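Local coordinates for signal recognition particle receptor FtsY (Sulfolobus acidocaldarius, PDB 5L3S), which serves as the docking receptor for the signal recognition particle, joining an N-terminal helical bundle to a P-loop GTPase domain, at residues S37-S40 with Y41-E45; K16-E20 with D21-D25. One frame throughout, in Å; residues are numbered along the deposited sequence.

Contact 1. Residues S37-S40 with Y41-E45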
loop_
_atom_site.group_PDB
_atom_site.type_symbol
_atom_site.label_atom_id
_atom_site.label_comp_id
_atom_site.label_asym_id
_atom_site.label_seq_id
_atom_site.Cartn_x
_atom_site.Cartn_y
_atom_site.Cartn_z
ATOM N N SER B 37 -10.947 -10.103 0.411
ATOM C CA SER B 37 -9.776 -10.413 -0.395
ATOM C C SER B 37 -9.309 -9.201 -1.203
ATOM O O SER B 37 -8.473 -9.328 -2.099
ATOM C CB SER B 37 -10.105 -11.565 -1.356
ATOM O OG SER B 37 -10.323 -12.769 -0.637
ATOM N N ASP B 38 -9.864 -8.035 -0.883
ATOM C CA ASP B 38 -9.577 -6.803 -1.600
ATOM C C ASP B 38 -9.964 -6.826 -3.087
ATOM O O ASP B 38 -9.353 -6.150 -3.915
ATOM C CB ASP B 38 -8.106 -6.394 -1.391
ATOM C CG ASP B 38 -7.825 -6.003 0.058
ATOM O OD1 ASP B 38 -8.514 -5.087 0.554
ATOM O OD2 ASP B 38 -6.970 -6.644 0.716
ATOM N N VAL B 39 -11.002 -7.581 -3.433
ATOM C CA VAL B 39 -11.662 -7.313 -4.699
ATOM C C VAL B 39 -12.594 -6.147 -4.414
ATOM O O VAL B 39 -13.417 -6.228 -3.505
ATOM C CB VAL B 39 -12.478 -8.522 -5.197
ATOM C CG1 VAL B 39 -13.093 -8.206 -6.539
ATOM C CG2 VAL B 39 -11.597 -9.744 -5.266
ATOM N N SER B 40 -12.464 -5.059 -5.166
ATOM C CA SER B 40 -13.229 -3.852 -4.857
ATOM C C SER B 40 -14.730 -4.107 -4.908
ATOM O O SER B 40 -15.180 -5.060 -5.548
ATOM C CB SER B 40 -12.860 -2.714 -5.806
ATOM O OG SER B 40 -13.562 -2.836 -7.029
ATOM N N TYR B 41 -15.494 -3.252 -4.229
ATOM C CA TYR B 41 -16.933 -3.435 -4.073
ATOM C C TYR B 41 -17.638 -3.537 -5.421
ATOM O O TYR B 41 -18.476 -4.426 -5.643
ATOM C CB TYR B 41 -17.538 -2.274 -3.271
ATOM C CG TYR B 41 -18.962 -2.517 -2.819
ATOM C CD1 TYR B 41 -19.240 -2.907 -1.515
ATOM C CD2 TYR B 41 -20.032 -2.366 -3.702
ATOM C CE1 TYR B 41 -20.552 -3.136 -1.099
ATOM C CE2 TYR B 41 -21.334 -2.594 -3.299
ATOM C CZ TYR B 41 -21.590 -2.978 -1.999
ATOM O OH TYR B 41 -22.889 -3.201 -1.608
ATOM N N GLU B 42 -17.295 -2.613 -6.312
ATOM C CA GLU B 42 -17.949 -2.504 -7.611
ATOM C C GLU B 42 -17.689 -3.732 -8.506
ATOM O O GLU B 42 -18.578 -4.191 -9.216
ATOM C CB GLU B 42 -17.507 -1.208 -8.303
ATOM C CG GLU B 42 -17.879 0.087 -7.542
ATOM C CD GLU B 42 -16.982 0.398 -6.327
ATOM O OE1 GLU B 42 -15.837 -0.102 -6.251
ATOM O OE2 GLU B 42 -17.435 1.154 -5.437
ATOM N N VAL B 43 -16.469 -4.256 -8.462
ATOM C CA VAL B 43 -16.117 -5.437 -9.244
ATOM C C VAL B 43 -16.746 -6.697 -8.642
ATOM O O VAL B 43 -17.256 -7.556 -9.361
ATOM C CB VAL B 43 -14.585 -5.589 -9.349
ATOM C CG1 VAL B 43 -14.199 -6.932 -9.976
ATOM C CG2 VAL B 43 -14.019 -4.431 -10.148
ATOM N N THR B 44 -16.708 -6.792 -7.318
ATOM C CA THR B 44 -17.373 -7.881 -6.597
ATOM C C THR B 44 -18.848 -7.976 -6.960
ATOM O O THR B 44 -19.361 -9.061 -7.252
ATOM C CB THR B 44 -17.195 -7.708 -5.083
ATOM O OG1 THR B 44 -15.840 -8.016 -4.742
ATOM C CG2 THR B 44 -18.121 -8.629 -4.300
ATOM N N GLU B 45 -19.535 -6.839 -6.955
ATOM C CA GLU B 45 -20.948 -6.826 -7.328
ATOM C C GLU B 45 -21.198 -7.327 -8.763
ATOM O O GLU B 45 -22.102 -8.137 -8.999
ATOM C CB GLU B 45 -21.545 -5.438 -7.140
ATOM C CG GLU B 45 -23.040 -5.392 -7.413
ATOM C CD GLU B 45 -23.688 -4.113 -6.920
ATOM O OE1 GLU B 45 -22.964 -3.243 -6.382
ATOM O OE2 GLU B 45 -24.924 -3.984 -7.073
HETATM O O HOH W 1 -13.838 0.043 -7.614
#
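Thr-44 grips the carbonyl oxygen of Ser-40 with two donors, its backbone N and its hydroxyl, a worked example of how one carbonyl can be held twice in the short connection between helices 20-36 and 41-55. The backbone N of Thr-44 donates to Ser-40 O at 2.9 Å, an almost straight bond (N-H...O 168°) that opens the helical pattern of 41-55, Glu-45 N to Tyr-41 O coming next. Followed outward, the Thr-44 side chain stays on this carbonyl: CB rests 3.4 Å from Ser-40 O, and OG1 gives the same oxygen a second bond, 3.1 Å long, from well above the carbonyl plane. OG1 lies beside the Thr-44 backbone N (chi1 -73°), which brings both donors of the residue to one acceptor. Val-39 packs on the same hydroxyl, its CG1 3.3 Å from Thr-44 OG1; that methyl also reaches Val-43 CG1 at 3.8 Å, the two valines crossing at about a right angle.

Ser-40 occupies the N-cap position. Its OG lies between its own backbone N and carbonyl carbon (chi1 82°) and packs 3.5 Å from Val-43 CG2. A water 3.0 Å from Ser-40 OG lies between it and Glu-42 OE1, whose chain bends back at chi2; the second leg is too short to be trusted.

Leu-34 and Leu-35 of the preceding helix lie against Thr-44, while Val-43 faces Leu-230, Ser-261 and Glu-265 of the GTPase domain. Just upstream, the positive phi of Asp-38 completes a Schellman motif, with Val-39 N on Leu-34 O and Asp-38 N on Leu-35 O. A Schellman end followed within two residues by a serine at the N-cap position makes a short connection between consecutive helices, here in the helical bundle of an SRP-type GTPase.

Contact 2. Residues K16-E20 with D21-D25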
loop_
_atom_site.group_PDB
_atom_site.type_symbol
_atom_site.label_atom_id
_atom_site.label_comp_id
_atom_site.label_asym_id
_atom_site.label_seq_id
_atom_site.Cartn_x
_atom_site.Cartn_y
_atom_site.Cartn_z
ATOM N N LYS B 16 -33.274 -30.486 -10.491
ATOM C CA LYS B 16 -33.962 -29.306 -9.966
ATOM C C LYS B 16 -33.488 -28.029 -10.651
ATOM O O LYS B 16 -32.326 -27.909 -11.023
ATOM C CB LYS B 16 -33.789 -29.189 -8.450
ATOM C CG LYS B 16 -34.617 -30.180 -7.641
ATOM C CD LYS B 16 -36.108 -30.060 -7.951
ATOM C CE LYS B 16 -36.926 -30.995 -7.077
ATOM N NZ LYS B 16 -38.354 -31.072 -7.500
ATOM N N THR B 17 -34.401 -27.081 -10.817
ATOM C CA THR B 17 -34.088 -25.821 -11.475
ATOM C C THR B 17 -33.645 -24.757 -10.462
ATOM O O THR B 17 -34.334 -24.488 -9.482
ATOM C CB THR B 17 -35.294 -25.302 -12.272
ATOM O OG1 THR B 17 -35.715 -26.301 -13.207
ATOM C CG2 THR B 17 -34.934 -24.030 -13.023
ATOM N N ILE B 18 -32.490 -24.156 -10.704
ATOM C CA ILE B 18 -31.992 -23.126 -9.800
ATOM C C ILE B 18 -32.795 -21.839 -9.927
ATOM O O ILE B 18 -32.969 -21.307 -11.024
ATOM C CB ILE B 18 -30.514 -22.821 -10.049
ATOM C CG1 ILE B 18 -29.663 -24.070 -9.818
ATOM C CG2 ILE B 18 -30.053 -21.677 -9.152
ATOM C CD1 ILE B 18 -28.192 -23.852 -10.134
ATOM N N LYS B 19 -33.287 -21.353 -8.791
ATOM C CA LYS B 19 -34.013 -20.092 -8.732
ATOM C C LYS B 19 -33.195 -19.116 -7.904
ATOM O O LYS B 19 -32.296 -19.534 -7.177
ATOM C CB LYS B 19 -35.375 -20.286 -8.068
ATOM C CG LYS B 19 -36.206 -21.414 -8.655
ATOM C CD LYS B 19 -36.493 -21.169 -10.119
ATOM C CE LYS B 19 -37.280 -22.338 -10.724
ATOM N NZ LYS B 19 -38.568 -22.536 -10.022
ATOM N N GLU B 20 -33.525 -17.829 -7.997
ATOM C CA GLU B 20 -32.769 -16.801 -7.273
ATOM C C GLU B 20 -32.712 -17.077 -5.777
ATOM O O GLU B 20 -31.655 -16.969 -5.164
ATOM C CB GLU B 20 -33.312 -15.396 -7.537
ATOM C CG GLU B 20 -32.381 -14.305 -6.998
ATOM C CD GLU B 20 -32.865 -12.896 -7.278
ATOM O OE1 GLU B 20 -34.020 -12.733 -7.726
ATOM O OE2 GLU B 20 -32.081 -11.948 -7.045
ATOM N N ASP B 21 -33.852 -17.470 -5.218
ATOM C CA ASP B 21 -33.988 -17.797 -3.801
ATOM C C ASP B 21 -33.009 -18.879 -3.337
ATOM O O ASP B 21 -32.589 -18.886 -2.179
ATOM C CB ASP B 21 -35.432 -18.224 -3.514
ATOM C CG ASP B 21 -35.635 -18.681 -2.086
ATOM O OD1 ASP B 21 -35.799 -19.902 -1.865
ATOM O OD2 ASP B 21 -35.635 -17.820 -1.183
ATOM N N ASP B 22 -32.649 -19.788 -4.239
ATOM C CA ASP B 22 -31.664 -20.821 -3.933
ATOM C C ASP B 22 -30.264 -20.223 -3.730
ATOM O O ASP B 22 -29.426 -20.814 -3.052
ATOM C CB ASP B 22 -31.594 -21.849 -5.061
ATOM C CG ASP B 22 -32.906 -22.600 -5.262
ATOM O OD1 ASP B 22 -33.477 -23.077 -4.261
ATOM O OD2 ASP B 22 -33.360 -22.712 -6.421
ATOM N N LEU B 23 -30.023 -19.059 -4.328
ATOM C CA LEU B 23 -28.663 -18.506 -4.433
ATOM C C LEU B 23 -28.321 -17.444 -3.392
ATOM O O LEU B 23 -27.146 -17.143 -3.163
ATOM C CB LEU B 23 -28.455 -17.900 -5.822
ATOM C CG LEU B 23 -28.592 -18.818 -7.032
ATOM C CD1 LEU B 23 -28.275 -18.071 -8.310
ATOM C CD2 LEU B 23 -27.691 -20.022 -6.891
ATOM N N ASN B 24 -29.345 -16.869 -2.773
ATOM C CA ASN B 24 -29.161 -15.706 -1.908
ATOM C C ASN B 24 -28.133 -15.841 -0.783
ATOM O O ASN B 24 -27.234 -15.009 -0.663
ATOM C CB ASN B 24 -30.508 -15.238 -1.354
ATOM C CG ASN B 24 -31.380 -14.610 -2.425
ATOM O OD1 ASN B 24 -30.876 -14.116 -3.439
ATOM N ND2 ASN B 24 -32.689 -14.614 -2.204
ATOM N N ASP B 25 -28.268 -16.874 0.040
ATOM C CA ASP B 25 -27.350 -17.071 1.159
ATOM C C ASP B 25 -25.903 -17.248 0.721
ATOM O O ASP B 25 -24.995 -16.653 1.299
ATOM C CB ASP B 25 -27.769 -18.273 2.002
ATOM C CG ASP B 25 -29.003 -18.001 2.818
ATOM O OD1 ASP B 25 -29.339 -16.811 2.991
ATOM O OD2 ASP B 25 -29.631 -18.972 3.287
#
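Lys-19 and Asp-22 bond reciprocally where the extended backbone of 16-19 gives way to the turns that lead into helix 20-36, Asp-22 N donating to Lys-19 O at 3.0 Å while Lys-19 N donates back to the Asp-22 side chain. The returning bond, Lys-19 N to Asp-22 OD2, is the shorter at 2.7 Å and close to straight (165°). It meets OD2 on the anti side, near the carboxylate plane. With CG beside its own backbone N (chi1 -63°), Asp-22 turns its carboxylate back toward the incoming chain; the side chains of Lys-19 and Asp-22 lie side by side, pointing the same way, with Lys-19 CB and CG beside OD2. The lysine NZ stays 6.3 Å from Asp-22 OD2, so any attraction between the charges would act at a distance.

The pattern resembles one half of a capping box, the side chain three residues on returning to the N-H; lysine has no side-chain acceptor with which to supply the other half. The backbone bonds here span three residues: Glu-20 O likewise takes Leu-23 N at 2.8 Å from above its carbonyl plane, and Asn-24 N only weakly at 3.3 Å. Asn-24 OD1 lies 3.9 Å from Glu-20 CG, while the glutamate carboxylate leads away to a salt bridge between Glu-20 OE2 and Lys-52 NZ.

On the buried side Ile-18 and Leu-23 cross at about a right angle, Ile-18 CG2 lying 3.7 Å from Leu-23 CD2. Leu-23 also packs on Ile-56 of a loop and on Val-66 and Val-70 of helix 66-85, and the backbone of Ile-18 bonds to Gly-57 and Lys-58.

In the fold
From the N terminus, strand 15-17 pairs with 59-61 in a small antiparallel sheet, and contact 2 turns the chain from that strand into helix 20-36. The helix runs its length before contact 1 turns it into helix 41-55, which leads back toward the sheet and strand 59-61. The two contacts therefore lie in series, neither enclosing nor crossing the other, their centres about 22 Å apart at opposite ends of helix 20-36. Contact 2 sits at the far end of the bundle, its centre about 36 Å from that of the chain; contact 1, its centre about 17 Å from the same point, faces helices 228-239 and 258-266 of the GTPase domain and lies beside another protein chain.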